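Beta-1,3-glucanosyltransferase (Rhizomucor miehei CAU432, PDB 4WTP) is a fungal carbohydrate-active enzyme of glycoside hydrolase family 17, built on a barrel of parallel strands surrounded by helices. Local coordinates at residues K162-V168 / L180-N186; A200-M204 / D249-R253; V240-N244 / K289-T293; A187-W191 / T224-S228; M204-D208 / Q256-D260. One frame throughout, in Å; residues are numbered along the deposited sequence.

Contact 1 (K162-V168 / L180-N186); sequences KVATADV and LDFLMMN
Val-163 O takes the N-H of Asp-181 and, more weakly, that of Phe-182, where strands 163-167 and 182-186 begin to run side by side in the same direction, 20° apart. Further along these main-chain bonds continue: Met-184 N binds Thr-165 O (3.1 Å), Met-184 O receives Asp-167 N, and Asn-186 N donates to Asp-167 O (2.9 Å). Thr-165 N and Phe-182 O are buried with no hydrogen-bond partner, and Ala-164 CA lies 3.2 Å from Phe-182 O in a CA-H...O contact.

One side chain reinforces the beginning of the pair. Asp-181 turns its carboxylate back so that OD2 uses its anti lone pair on Val-163 N (2.8 Å, N-H...O 168°), while OD1 is salt-bridged to Lys-153.

Apolar contacts gather on the face bearing Ala-164, Ala-166, Phe-182 and Met-184. With chi1 at 60°, Phe-182 CG sits between its own backbone N and carbonyl carbon, which carries the ring beneath Ala-164; Ala-164 CB is 3.6 Å from the ring centroid, in a CH-pi contact over the face. Lys-162 CB touches the ring edge in plane, and Met-184 CG packs on Ala-164 CB (3.8 Å). On the other face, Leu-183 and Met-185 meet helix 196-212.

Beyond Ala-166 CB, Asn-186 OD1 bonds Ser-222 on strand 219-223, and ND2 bonds Ser-132 at the end of strand 125-132 and Glu-133 just beyond it. Together with helix 174-177 the two strands form a beta-alpha-beta unit, the repeating element of a beta/alpha barrel.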
# COMPACT_ATOMS: atom_id res chain seq x y z
N LYS A 162 0.80 -3.61 15.18
CA LYS A 162 -0.65 -3.46 14.99
C LYS A 162 -1.10 -4.09 13.66
O LYS A 162 -0.35 -4.12 12.70
CB LYS A 162 -1.04 -1.98 15.02
CG LYS A 162 -0.74 -1.27 16.33
CD LYS A 162 -1.06 0.23 16.27
CE LYS A 162 -0.74 0.93 17.58
NZ LYS A 162 -1.13 2.36 17.54
N VAL A 163 -2.33 -4.60 13.64
CA VAL A 163 -2.85 -5.27 12.45
C VAL A 163 -3.99 -4.52 11.78
O VAL A 163 -4.85 -3.91 12.43
CB VAL A 163 -3.29 -6.73 12.74
CG1 VAL A 163 -2.16 -7.52 13.37
CG2 VAL A 163 -4.50 -6.77 13.63
N ALA A 164 -3.99 -4.58 10.46
CA ALA A 164 -5.03 -3.97 9.64
C ALA A 164 -5.40 -4.96 8.55
O ALA A 164 -4.76 -5.99 8.40
CB ALA A 164 -4.53 -2.69 8.99
N THR A 165 -6.47 -4.65 7.83
CA THR A 165 -6.66 -5.21 6.51
C THR A 165 -6.89 -4.07 5.54
O THR A 165 -7.27 -2.97 5.96
CB THR A 165 -7.80 -6.23 6.51
OG1 THR A 165 -7.69 -7.06 5.34
CG2 THR A 165 -9.16 -5.51 6.60
N ALA A 166 -6.61 -4.32 4.27
CA ALA A 166 -6.83 -3.30 3.23
C ALA A 166 -7.95 -3.76 2.31
O ALA A 166 -7.96 -4.93 1.90
CB ALA A 166 -5.55 -3.12 2.41
N ASP A 167 -8.88 -2.87 2.01
CA ASP A 167 -9.94 -3.22 1.06
C ASP A 167 -10.56 -1.96 0.51
O ASP A 167 -10.20 -0.86 0.91
CB ASP A 167 -10.99 -4.15 1.71
CG ASP A 167 -11.52 -5.21 0.72
OD1 ASP A 167 -11.74 -4.89 -0.45
OD2 ASP A 167 -11.67 -6.40 1.10
N VAL A 168 -11.53 -2.13 -0.38
CA VAL A 168 -12.23 -1.01 -0.98
C VAL A 168 -13.21 -0.42 0.01
O VAL A 168 -13.51 -1.02 1.06
CB VAL A 168 -12.94 -1.42 -2.28
CG1 VAL A 168 -11.90 -1.88 -3.28
CG2 VAL A 168 -13.99 -2.49 -2.03
N LEU A 180 -9.67 -5.67 14.03
CA LEU A 180 -8.56 -4.86 13.54
C LEU A 180 -8.06 -3.91 14.60
O LEU A 180 -8.80 -3.47 15.49
CB LEU A 180 -9.05 -4.03 12.35
CG LEU A 180 -9.63 -4.75 11.16
CD1 LEU A 180 -9.99 -3.74 10.06
CD2 LEU A 180 -8.64 -5.77 10.62
N ASP A 181 -6.80 -3.50 14.47
CA ASP A 181 -6.32 -2.33 15.18
C ASP A 181 -6.61 -1.04 14.40
O ASP A 181 -6.95 -0.02 14.99
CB ASP A 181 -4.83 -2.46 15.47
CG ASP A 181 -4.51 -3.60 16.43
OD1 ASP A 181 -5.17 -3.66 17.48
OD2 ASP A 181 -3.64 -4.42 16.12
N PHE A 182 -6.47 -1.10 13.07
CA PHE A 182 -6.82 0.02 12.21
C PHE A 182 -7.25 -0.49 10.84
O PHE A 182 -7.01 -1.65 10.48
CB PHE A 182 -5.69 1.06 12.10
CG PHE A 182 -4.40 0.52 11.53
CD1 PHE A 182 -3.54 -0.26 12.30
CD2 PHE A 182 -4.06 0.77 10.20
CE1 PHE A 182 -2.35 -0.76 11.75
CE2 PHE A 182 -2.86 0.31 9.67
CZ PHE A 182 -2.02 -0.47 10.44
N LEU A 183 -7.88 0.38 10.06
CA LEU A 183 -8.36 0.04 8.73
C LEU A 183 -7.47 0.70 7.70
O LEU A 183 -6.95 1.80 7.94
CB LEU A 183 -9.78 0.57 8.55
CG LEU A 183 -10.94 -0.01 9.37
CD1 LEU A 183 -10.83 0.36 10.83
CD2 LEU A 183 -12.26 0.43 8.80
N MET A 184 -7.33 0.07 6.53
CA MET A 184 -6.63 0.73 5.43
C MET A 184 -7.44 0.64 4.15
O MET A 184 -7.84 -0.45 3.72
CB MET A 184 -5.24 0.13 5.18
CG MET A 184 -4.32 0.11 6.39
SD MET A 184 -2.51 -0.16 5.98
CE MET A 184 -2.03 1.56 5.62
N MET A 185 -7.69 1.77 3.55
CA MET A 185 -8.45 1.85 2.31
C MET A 185 -7.61 1.81 1.04
O MET A 185 -6.66 2.50 0.91
CB MET A 185 -9.22 3.16 2.31
CG MET A 185 -10.19 3.34 1.12
SD MET A 185 -11.16 4.95 1.04
CE MET A 185 -9.85 6.19 0.64
N ASN A 186 -8.07 1.00 0.10
CA ASN A 186 -7.53 1.08 -1.28
C ASN A 186 -8.60 1.77 -2.08
O ASN A 186 -9.76 1.32 -2.07
CB ASN A 186 -7.37 -0.31 -1.89
CG ASN A 186 -6.36 -1.19 -1.19
OD1 ASN A 186 -5.48 -0.75 -0.48
ND2 ASN A 186 -6.47 -2.48 -1.46

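Contact 2 (A200-M204 / D249-R253); sequences ADTLM and DVLCR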
# COMPACT_ATOMS: atom_id res chain seq x y z
N ALA A 200 -9.14 13.69 -6.21
CA ALA A 200 -8.74 13.70 -4.81
C ALA A 200 -9.94 13.96 -3.91
O ALA A 200 -10.00 13.43 -2.78
CB ALA A 200 -7.67 14.73 -4.58
N ASP A 201 -10.88 14.76 -4.40
CA ASP A 201 -12.06 15.02 -3.57
C ASP A 201 -12.87 13.71 -3.41
O ASP A 201 -13.35 13.41 -2.29
CB ASP A 201 -12.88 16.14 -4.18
CG ASP A 201 -12.15 17.50 -4.14
OD1 ASP A 201 -11.26 17.73 -3.28
OD2 ASP A 201 -12.46 18.35 -5.00
N THR A 202 -13.03 12.92 -4.48
CA THR A 202 -13.74 11.63 -4.44
C THR A 202 -12.99 10.68 -3.50
O THR A 202 -13.63 9.93 -2.77
CB THR A 202 -13.80 11.01 -5.84
OG1 THR A 202 -14.61 11.84 -6.68
CG2 THR A 202 -14.39 9.60 -5.84
N LEU A 203 -11.65 10.68 -3.54
CA LEU A 203 -10.87 9.85 -2.63
C LEU A 203 -11.28 10.17 -1.19
O LEU A 203 -11.47 9.28 -0.38
CB LEU A 203 -9.38 10.15 -2.82
CG LEU A 203 -8.48 9.39 -1.85
CD1 LEU A 203 -8.42 7.93 -2.28
CD2 LEU A 203 -7.08 9.97 -1.86
N MET A 204 -11.41 11.45 -0.86
CA MET A 204 -11.76 11.85 0.49
C MET A 204 -13.18 11.43 0.88
O MET A 204 -13.43 11.05 2.04
CB MET A 204 -11.54 13.36 0.68
CG MET A 204 -10.08 13.77 0.82
SD MET A 204 -9.22 13.08 2.27
CE MET A 204 -10.56 12.85 3.42
N ASP A 249 -2.54 16.85 -5.18
CA ASP A 249 -3.82 17.03 -4.50
C ASP A 249 -4.00 16.04 -3.37
O ASP A 249 -4.45 16.42 -2.29
CB ASP A 249 -5.00 16.87 -5.46
CG ASP A 249 -5.09 17.98 -6.49
OD1 ASP A 249 -4.40 19.01 -6.34
OD2 ASP A 249 -5.88 17.81 -7.44
N VAL A 250 -3.67 14.79 -3.61
CA VAL A 250 -3.87 13.81 -2.57
C VAL A 250 -2.94 14.05 -1.38
O VAL A 250 -3.35 13.97 -0.24
CB VAL A 250 -3.70 12.39 -3.13
CG1 VAL A 250 -3.63 11.37 -2.01
CG2 VAL A 250 -4.86 12.03 -4.06
N LEU A 251 -1.68 14.38 -1.66
CA LEU A 251 -0.72 14.69 -0.58
C LEU A 251 -1.22 15.88 0.23
O LEU A 251 -1.11 15.90 1.45
CB LEU A 251 0.69 14.96 -1.14
CG LEU A 251 1.41 13.71 -1.64
CD1 LEU A 251 2.75 14.13 -2.18
CD2 LEU A 251 1.61 12.68 -0.53
N CYS A 252 -1.79 16.87 -0.46
CA CYS A 252 -2.37 18.02 0.24
C CYS A 252 -3.53 17.62 1.15
O CYS A 252 -3.56 17.96 2.35
CB CYS A 252 -2.82 19.07 -0.75
SG CYS A 252 -3.83 20.39 -0.04
N ARG A 253 -4.51 16.91 0.60
CA ARG A 253 -5.70 16.54 1.36
C ARG A 253 -5.39 15.68 2.57
O ARG A 253 -5.96 15.91 3.63
CB ARG A 253 -6.71 15.85 0.45
CG ARG A 253 -7.30 16.69 -0.66
CD ARG A 253 -7.78 18.06 -0.21
NE ARG A 253 -8.59 18.76 -1.19
CZ ARG A 253 -9.17 19.95 -0.99
NH1 ARG A 253 -9.02 20.57 0.18
NH2 ARG A 253 -9.90 20.50 -1.95
O HOH W 1 -7.69 15.72 -7.87
O HOH W 2 -8.11 18.52 -4.25
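Asp-201 and Arg-253 form a long salt bridge across two helices, OD1 of Asp-201 standing 3.4 Å from NH2 of Arg-253. The hydrogen bond within it is weak: its N-H...O angle is only 128°, and the carboxylate and guanidinium planes are turned 52° from each other, so the groups do not meet as a flat bidentate pair. A water supplements it, accepting from Arg-253 NE at 3.1 Å and donating weakly to Asp-201 OD1. Arg-253 NH1 is taken by Gln-256 on its own helix. A second water makes a shorter bridge, accepting from Ala-200 N (3.0 Å) and donating to Asp-249 OD2 (2.8 Å), an oxygen that is also salt-bridged to Lys-245.

These helices, 196-212 and 240-256, are neighbours in the outer layer of the beta/alpha barrel, following barrel strands 182-186 and, after a small two-stranded hairpin, 219-223. Their axes come within 9.7 Å.

The methyl of Ala-200 points at the other helix and lies 3.5 Å from Asp-249 CB. Towards the barrel, Leu-203 CD2 meets both methyls of Val-250, 3.7 Å from CG1, the two side chains crossing at about a right angle. Leu-203 also touches Thr-224 in the loop after strand 219-223, and Val-250 reaches Leu-261. On the solvent side, Met-204 CG passes Arg-253 CB at 4.0 Å. Val-250 and Met-204 each have two deposited conformers, so their packing holds for one of them. Elsewhere on helix 240-256, Cys-252 is disulfide-bonded to Cys-298, the last residue of the chain.

Contact 3 (V240-N244 / K289-T293); sequences VENEN and KPGIT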
# COMPACT_ATOMS: atom_id res chain seq x y z
N VAL A 240 0.99 12.59 -17.75
CA VAL A 240 1.95 13.00 -16.71
C VAL A 240 1.39 14.21 -15.93
O VAL A 240 1.56 14.27 -14.73
CB VAL A 240 3.34 13.30 -17.29
CG1 VAL A 240 3.91 12.09 -18.01
CG2 VAL A 240 3.29 14.51 -18.21
N GLU A 241 0.72 15.11 -16.62
CA GLU A 241 0.19 16.29 -15.94
C GLU A 241 -0.87 15.84 -14.93
O GLU A 241 -0.97 16.41 -13.85
CB GLU A 241 -0.41 17.28 -16.95
CG GLU A 241 -1.91 17.16 -17.23
CD GLU A 241 -2.51 18.31 -18.05
OE1 GLU A 241 -3.22 19.18 -17.48
OE2 GLU A 241 -2.28 18.37 -19.28
N ASN A 242 -1.67 14.83 -15.29
CA ASN A 242 -2.74 14.34 -14.40
C ASN A 242 -2.17 13.56 -13.24
O ASN A 242 -2.64 13.71 -12.11
CB ASN A 242 -3.83 13.57 -15.15
CG ASN A 242 -4.71 14.48 -15.97
OD1 ASN A 242 -4.59 15.72 -15.92
ND2 ASN A 242 -5.62 13.87 -16.72
N GLU A 243 -1.15 12.72 -13.47
CA GLU A 243 -0.52 12.04 -12.34
C GLU A 243 0.06 13.10 -11.38
O GLU A 243 -0.05 12.98 -10.18
CB GLU A 243 0.55 11.03 -12.75
CG GLU A 243 1.11 10.33 -11.52
CD GLU A 243 2.23 9.34 -11.78
OE1 GLU A 243 2.77 9.26 -12.90
OE2 GLU A 243 2.61 8.67 -10.79
N ASN A 244 0.75 14.11 -11.92
CA ASN A 244 1.33 15.19 -11.11
C ASN A 244 0.27 15.91 -10.29
O ASN A 244 0.45 16.12 -9.10
CB ASN A 244 2.05 16.17 -12.05
CG ASN A 244 2.97 17.11 -11.30
OD1 ASN A 244 3.76 16.68 -10.48
ND2 ASN A 244 2.88 18.39 -11.62
N LYS A 289 10.44 10.83 -13.47
CA LYS A 289 9.53 11.02 -14.60
C LYS A 289 9.45 12.50 -14.90
O LYS A 289 9.04 13.29 -14.04
CB LYS A 289 8.13 10.44 -14.29
CG LYS A 289 8.20 8.93 -14.09
CD LYS A 289 6.96 8.31 -13.51
CE LYS A 289 5.89 8.20 -14.53
NZ LYS A 289 4.80 7.23 -14.14
N PRO A 290 9.85 12.93 -16.11
CA PRO A 290 9.75 14.37 -16.43
C PRO A 290 8.30 14.82 -16.36
O PRO A 290 7.41 14.15 -16.92
CB PRO A 290 10.31 14.47 -17.85
CG PRO A 290 10.39 13.07 -18.35
CD PRO A 290 10.44 12.13 -17.21
N GLY A 291 8.05 15.94 -15.67
CA GLY A 291 6.71 16.46 -15.50
C GLY A 291 6.13 16.08 -14.16
O GLY A 291 5.07 16.58 -13.81
N ILE A 292 6.80 15.21 -13.41
CA ILE A 292 6.40 14.97 -12.02
C ILE A 292 7.24 15.83 -11.09
O ILE A 292 8.47 15.79 -11.13
CB ILE A 292 6.55 13.50 -11.60
CG1 ILE A 292 5.66 12.65 -12.51
CG2 ILE A 292 6.18 13.31 -10.13
CD1 ILE A 292 4.16 12.82 -12.32
N THR A 293 6.59 16.67 -10.30
CA THR A 293 7.29 17.35 -9.21
C THR A 293 6.82 16.72 -7.92
O THR A 293 5.62 16.71 -7.60
CB THR A 293 7.07 18.87 -9.25
OG1 THR A 293 5.67 19.17 -9.20
CG2 THR A 293 7.65 19.45 -10.51
O HOH W 3 4.38 21.15 -10.81
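Asn-244, in the first turns of helix 240-256, receives the backbone of Thr-293 as the chain leaves a type II beta turn running from Lys-289 to Ile-292. Thr-293 N donates to Asn-244 OD1 at 2.8 Å, and the bond is fairly straight, although the donor stands about 40° above the plane of the amide. The other end of that amide is bridged to Thr-293 OG1 by a water, which accepts from Asn-244 ND2. Chi1 near -165° places Asn-244 CG opposite its backbone N, beside Gly-291 O.

At the inner side, Lys-289 NZ forms a salt bridge with Glu-243 OE1 (3.1 Å), which accepts on its syn lone pair, in one of two deposited lysine conformers. The ammonium is also held by Asp-268, Ser-228 and Gly-280 O, so it links several loops of the barrel rim.

Between these polar ends lies Ile-292, whose CD1 packs against the helix backbone and Glu-243. What shapes the turn is its own bond, Ile-292 N to Lys-289 O at 3.0 Å, together with the positive phi of Gly-291 (99°). Ile-292 CD1 lies 3.7 Å from Asn-244 N.

Contact 4 (A187-W191 / T224-S228); sequences AFPYW and TGWPS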
# COMPACT_ATOMS: atom_id res chain seq x y z
N ALA A 187 -8.26 2.83 -2.80
CA ALA A 187 -9.26 3.50 -3.64
C ALA A 187 -8.57 4.16 -4.80
O ALA A 187 -7.60 4.91 -4.59
CB ALA A 187 -10.04 4.54 -2.82
N PHE A 188 -9.10 3.97 -6.00
CA PHE A 188 -8.59 4.61 -7.19
C PHE A 188 -9.71 5.25 -7.98
O PHE A 188 -10.34 4.58 -8.82
CB PHE A 188 -7.91 3.59 -8.09
CG PHE A 188 -6.62 3.04 -7.52
CD1 PHE A 188 -6.66 1.95 -6.63
CD2 PHE A 188 -5.37 3.57 -7.90
CE1 PHE A 188 -5.48 1.43 -6.10
CE2 PHE A 188 -4.19 3.03 -7.39
CZ PHE A 188 -4.26 1.97 -6.48
N PRO A 189 -9.94 6.56 -7.78
CA PRO A 189 -10.89 7.27 -8.61
C PRO A 189 -10.68 7.06 -10.13
O PRO A 189 -11.66 7.08 -10.89
CB PRO A 189 -10.70 8.71 -8.17
CG PRO A 189 -10.41 8.58 -6.69
CD PRO A 189 -9.53 7.36 -6.60
N TYR A 190 -9.44 6.89 -10.57
CA TYR A 190 -9.16 6.61 -11.95
C TYR A 190 -9.99 5.45 -12.48
O TYR A 190 -10.55 5.48 -13.58
CB TYR A 190 -7.66 6.28 -12.12
CG TYR A 190 -7.35 6.00 -13.56
CD1 TYR A 190 -7.03 7.06 -14.43
CD2 TYR A 190 -7.40 4.71 -14.10
CE1 TYR A 190 -6.80 6.83 -15.77
CE2 TYR A 190 -7.16 4.49 -15.44
CZ TYR A 190 -6.85 5.55 -16.28
OH TYR A 190 -6.62 5.32 -17.62
N TRP A 191 -10.05 4.38 -11.70
CA TRP A 191 -10.80 3.20 -12.13
C TRP A 191 -12.32 3.34 -11.98
O TRP A 191 -13.07 2.44 -12.40
CB TRP A 191 -10.30 1.97 -11.35
CG TRP A 191 -8.89 1.57 -11.66
CD1 TRP A 191 -7.83 1.45 -10.78
CD2 TRP A 191 -8.37 1.20 -12.95
NE1 TRP A 191 -6.70 1.04 -11.44
CE2 TRP A 191 -6.97 0.86 -12.75
CE3 TRP A 191 -8.91 1.09 -14.21
CZ2 TRP A 191 -6.17 0.45 -13.80
CZ3 TRP A 191 -8.10 0.69 -15.26
CH2 TRP A 191 -6.75 0.37 -15.06
N THR A 224 -3.51 4.56 -3.25
CA THR A 224 -4.19 5.34 -4.28
C THR A 224 -3.09 5.91 -5.17
O THR A 224 -1.94 6.03 -4.75
CB THR A 224 -5.06 6.47 -3.72
OG1 THR A 224 -5.90 6.93 -4.78
CG2 THR A 224 -4.21 7.66 -3.26
N GLY A 225 -3.44 6.20 -6.42
CA GLY A 225 -2.48 6.71 -7.39
C GLY A 225 -3.19 6.96 -8.71
O GLY A 225 -4.41 6.77 -8.81
N TRP A 226 -2.43 7.35 -9.74
CA TRP A 226 -3.00 7.79 -11.00
C TRP A 226 -1.94 7.51 -12.06
O TRP A 226 -0.76 7.87 -11.88
CB TRP A 226 -3.31 9.30 -10.95
CG TRP A 226 -4.12 9.76 -12.12
CD1 TRP A 226 -3.67 10.01 -13.42
CD2 TRP A 226 -5.56 9.98 -12.13
NE1 TRP A 226 -4.74 10.42 -14.20
CE2 TRP A 226 -5.89 10.43 -13.47
CE3 TRP A 226 -6.56 9.92 -11.18
CZ2 TRP A 226 -7.18 10.76 -13.83
CZ3 TRP A 226 -7.86 10.22 -11.58
CH2 TRP A 226 -8.17 10.64 -12.87
N PRO A 227 -2.33 6.94 -13.21
CA PRO A 227 -1.35 6.57 -14.23
C PRO A 227 -0.94 7.73 -15.13
O PRO A 227 -1.72 8.63 -15.47
CB PRO A 227 -2.08 5.49 -15.04
CG PRO A 227 -3.51 5.92 -14.98
CD PRO A 227 -3.68 6.47 -13.57
N SER A 228 0.33 7.70 -15.54
CA SER A 228 0.83 8.78 -16.42
C SER A 228 0.68 8.51 -17.92
O SER A 228 0.93 9.40 -18.71
CB SER A 228 2.29 9.06 -16.12
OG SER A 228 3.08 7.91 -16.33
O HOH W 4 -7.10 7.36 -8.69
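Tyr-190 projects from segment 187-191 into an angle made by Trp-226 and Pro-227. Its CG is placed opposite the backbone N (chi1 -179°), which sends the ring straight across. Trp-226 has nearly the same first torsion and raises its indole broadside to the tyrosine. The two therefore meet T-shaped: the Tyr-190 edge faces the Trp-226 six-membered ring, with centroids 5.2 Å apart and planes at 85°. Tyr-190 CD1 leads, 3.7 Å from Trp-226 CE2, and Tyr-190 CB adds a CH-pi contact over the same indole. One face of the tyrosine is met by Pro-227, whose CG stands 3.6 Å from the ring centroid. Within its own segment, the Tyr-190 edge also lies over the face of Trp-191.

Phe-188 (chi1 -69°) lies along the backbone of the opposing loop. Thr-224 CA sits above its face, and Phe-188 CE2 comes 3.4 Å from Gly-225 N.

The polar links involve the main chain. Thr-224 OG1 donates to Ala-187 O (2.6 Å), approaching nearly along the C=O axis, and is also bonded to Tyr-246 OH. A water accepts from Tyr-190 N at 3.0 Å and donates to Gly-225 O at 2.8 Å. Trp-226 NE1 is bound by Val-237 O, which probably helps fix the tilt of the indole.

Both loops follow barrel strands, 182-186 and 219-223, at the C-terminal rim. The contact joins them by aromatic packing of faces and edges, with one hydroxyl and one water serving the main-chain groups that lie between the rings.

Contact 5 (M204-D208 / Q256-D260); sequences MSHYD and QRNID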
# COMPACT_ATOMS: atom_id res chain seq x y z
N MET A 204 -11.41 11.45 -0.86
CA MET A 204 -11.76 11.85 0.49
C MET A 204 -13.18 11.43 0.88
O MET A 204 -13.43 11.05 2.04
CB MET A 204 -11.54 13.36 0.68
CG MET A 204 -10.08 13.77 0.82
SD MET A 204 -9.22 13.08 2.27
CE MET A 204 -10.56 12.85 3.42
N SER A 205 -14.11 11.52 -0.06
CA SER A 205 -15.47 11.03 0.19
C SER A 205 -15.47 9.54 0.51
O SER A 205 -16.17 9.08 1.42
CB SER A 205 -16.37 11.33 -1.00
OG SER A 205 -16.72 12.69 -0.99
N HIS A 206 -14.68 8.78 -0.23
CA HIS A 206 -14.58 7.34 0.01
C HIS A 206 -13.93 7.09 1.36
O HIS A 206 -14.40 6.22 2.12
CB HIS A 206 -13.79 6.65 -1.10
CG HIS A 206 -14.49 6.64 -2.42
ND1 HIS A 206 -15.79 6.96 -2.57
CD2 HIS A 206 -14.03 6.30 -3.68
CE1 HIS A 206 -16.14 6.83 -3.87
NE2 HIS A 206 -15.05 6.44 -4.55
N TYR A 207 -12.92 7.90 1.72
CA TYR A 207 -12.31 7.80 3.04
C TYR A 207 -13.36 7.97 4.13
O TYR A 207 -13.37 7.22 5.09
CB TYR A 207 -11.20 8.85 3.17
CG TYR A 207 -10.57 8.91 4.52
CD1 TYR A 207 -9.54 8.02 4.85
CD2 TYR A 207 -11.01 9.82 5.50
CE1 TYR A 207 -8.96 8.04 6.09
CE2 TYR A 207 -10.43 9.82 6.76
CZ TYR A 207 -9.39 8.93 7.04
OH TYR A 207 -8.79 8.90 8.30
N ASP A 208 -14.25 8.94 3.95
CA ASP A 208 -15.27 9.19 4.99
C ASP A 208 -16.22 8.01 5.13
O ASP A 208 -16.71 7.75 6.22
CB ASP A 208 -16.04 10.47 4.69
CG ASP A 208 -15.21 11.71 4.93
OD1 ASP A 208 -14.18 11.62 5.66
OD2 ASP A 208 -15.61 12.78 4.44
N GLN A 256 -3.95 17.94 5.21
CA GLN A 256 -4.96 18.77 5.83
C GLN A 256 -5.74 18.02 6.89
O GLN A 256 -6.09 18.58 7.92
CB GLN A 256 -5.93 19.33 4.77
CG GLN A 256 -5.33 20.39 3.86
CD GLN A 256 -6.33 20.92 2.86
OE1 GLN A 256 -7.26 20.20 2.50
NE2 GLN A 256 -6.18 22.17 2.44
N ARG A 257 -5.99 16.73 6.66
CA ARG A 257 -6.83 15.94 7.54
C ARG A 257 -6.05 14.99 8.43
O ARG A 257 -6.64 14.19 9.15
CB ARG A 257 -7.86 15.17 6.71
CG ARG A 257 -8.87 16.07 5.99
CD ARG A 257 -10.28 15.51 5.92
NE ARG A 257 -11.09 15.89 7.08
CZ ARG A 257 -11.57 15.05 7.99
NH1 ARG A 257 -11.35 13.74 7.90
NH2 ARG A 257 -12.29 15.52 9.01
N ASN A 258 -4.72 15.08 8.40
CA ASN A 258 -3.88 14.23 9.22
C ASN A 258 -4.12 12.73 8.99
O ASN A 258 -4.17 11.91 9.92
CB ASN A 258 -4.06 14.57 10.72
CG ASN A 258 -2.84 14.20 11.54
OD1 ASN A 258 -1.77 13.96 10.99
ND2 ASN A 258 -3.00 14.16 12.87
N ILE A 259 -4.23 12.35 7.71
CA ILE A 259 -4.43 10.97 7.34
C ILE A 259 -3.10 10.39 6.87
O ILE A 259 -2.40 11.04 6.09
CB ILE A 259 -5.45 10.89 6.21
CG1 ILE A 259 -6.81 11.44 6.66
CG2 ILE A 259 -5.58 9.47 5.68
CD1 ILE A 259 -7.74 11.69 5.51
N ASP A 260 -2.77 9.18 7.33
CA ASP A 260 -1.58 8.44 6.88
C ASP A 260 -1.87 7.73 5.56
O ASP A 260 -2.84 6.97 5.46
CB ASP A 260 -1.11 7.41 7.94
CG ASP A 260 -0.65 8.03 9.25
OD1 ASP A 260 -0.32 9.23 9.29
OD2 ASP A 260 -0.60 7.24 10.21
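Ile-259 and Tyr-207 advance on each other from opposite directions, and the isoleucine ends over the phenol ring. Its CD1 lies 3.6 Å from the ring centroid, only 15° off the normal, a CH-pi contact displaced toward the rim, with CE2 the nearest ring atom at 3.5 Å. On the same side of the ring, CG1 of this branch is beside CZ and the hydroxyl, and the other branch, Ile-259 CG2, lies past the rim, 3.7 Å from Tyr-207 CE1. Tyr-207 reaches this place because its CG is opposite the backbone N (chi1 176°), carrying the ring inward from helix 196-212. Its OH then bonds Val-219 O, which pins the far end of the ring to strand 219-223.

Met-204, one turn earlier, curls its bent chain round so that its tip meets that of the isoleucine, Met-204 CE being 3.7 Å from Ile-259 CD1. The same methyl lies 3.7 Å from Arg-257 CD. Met-204 has two deposited conformers, so these two contacts hold for one of them.

Arg-257 passes outside the apolar group, with Tyr-207 CE2 near the edge of its guanidinium. Asp-208 OD1 stands 4.2 Å from Arg-257 NH1, but well out of the guanidinium plane and with the carboxylate perpendicular to it; this is charge proximity rather than a salt bridge.

Arg-257 leaves the end of helix 240-256, and Asn-258, with positive phi, is the C-prime residue of a Schellman motif. This helix ending turns the chain inward, so that Ile-259 enters the core just before strand 262-263, the last strand of the beta/alpha barrel.

Overall arrangement
Contacts 1 and 4 are the buried pair: the first joins two barrel strands mainly through backbone bonds, and the second joins the loops that continue from strands 182-186 and 219-223, through aromatic rings and a water. Contacts 2 and 5 share Met-204 and lie along helix 196-212, which Met-185 of contact 1 touches from the barrel side; both have an apolar inner part and charged groups outside. Contact 3, the farthest from the chain's centre, uses the start of the helix whose later turns serve contact 2. It relies mostly on polar side chains, and is tied to contact 4 where Lys-289 meets Ser-228.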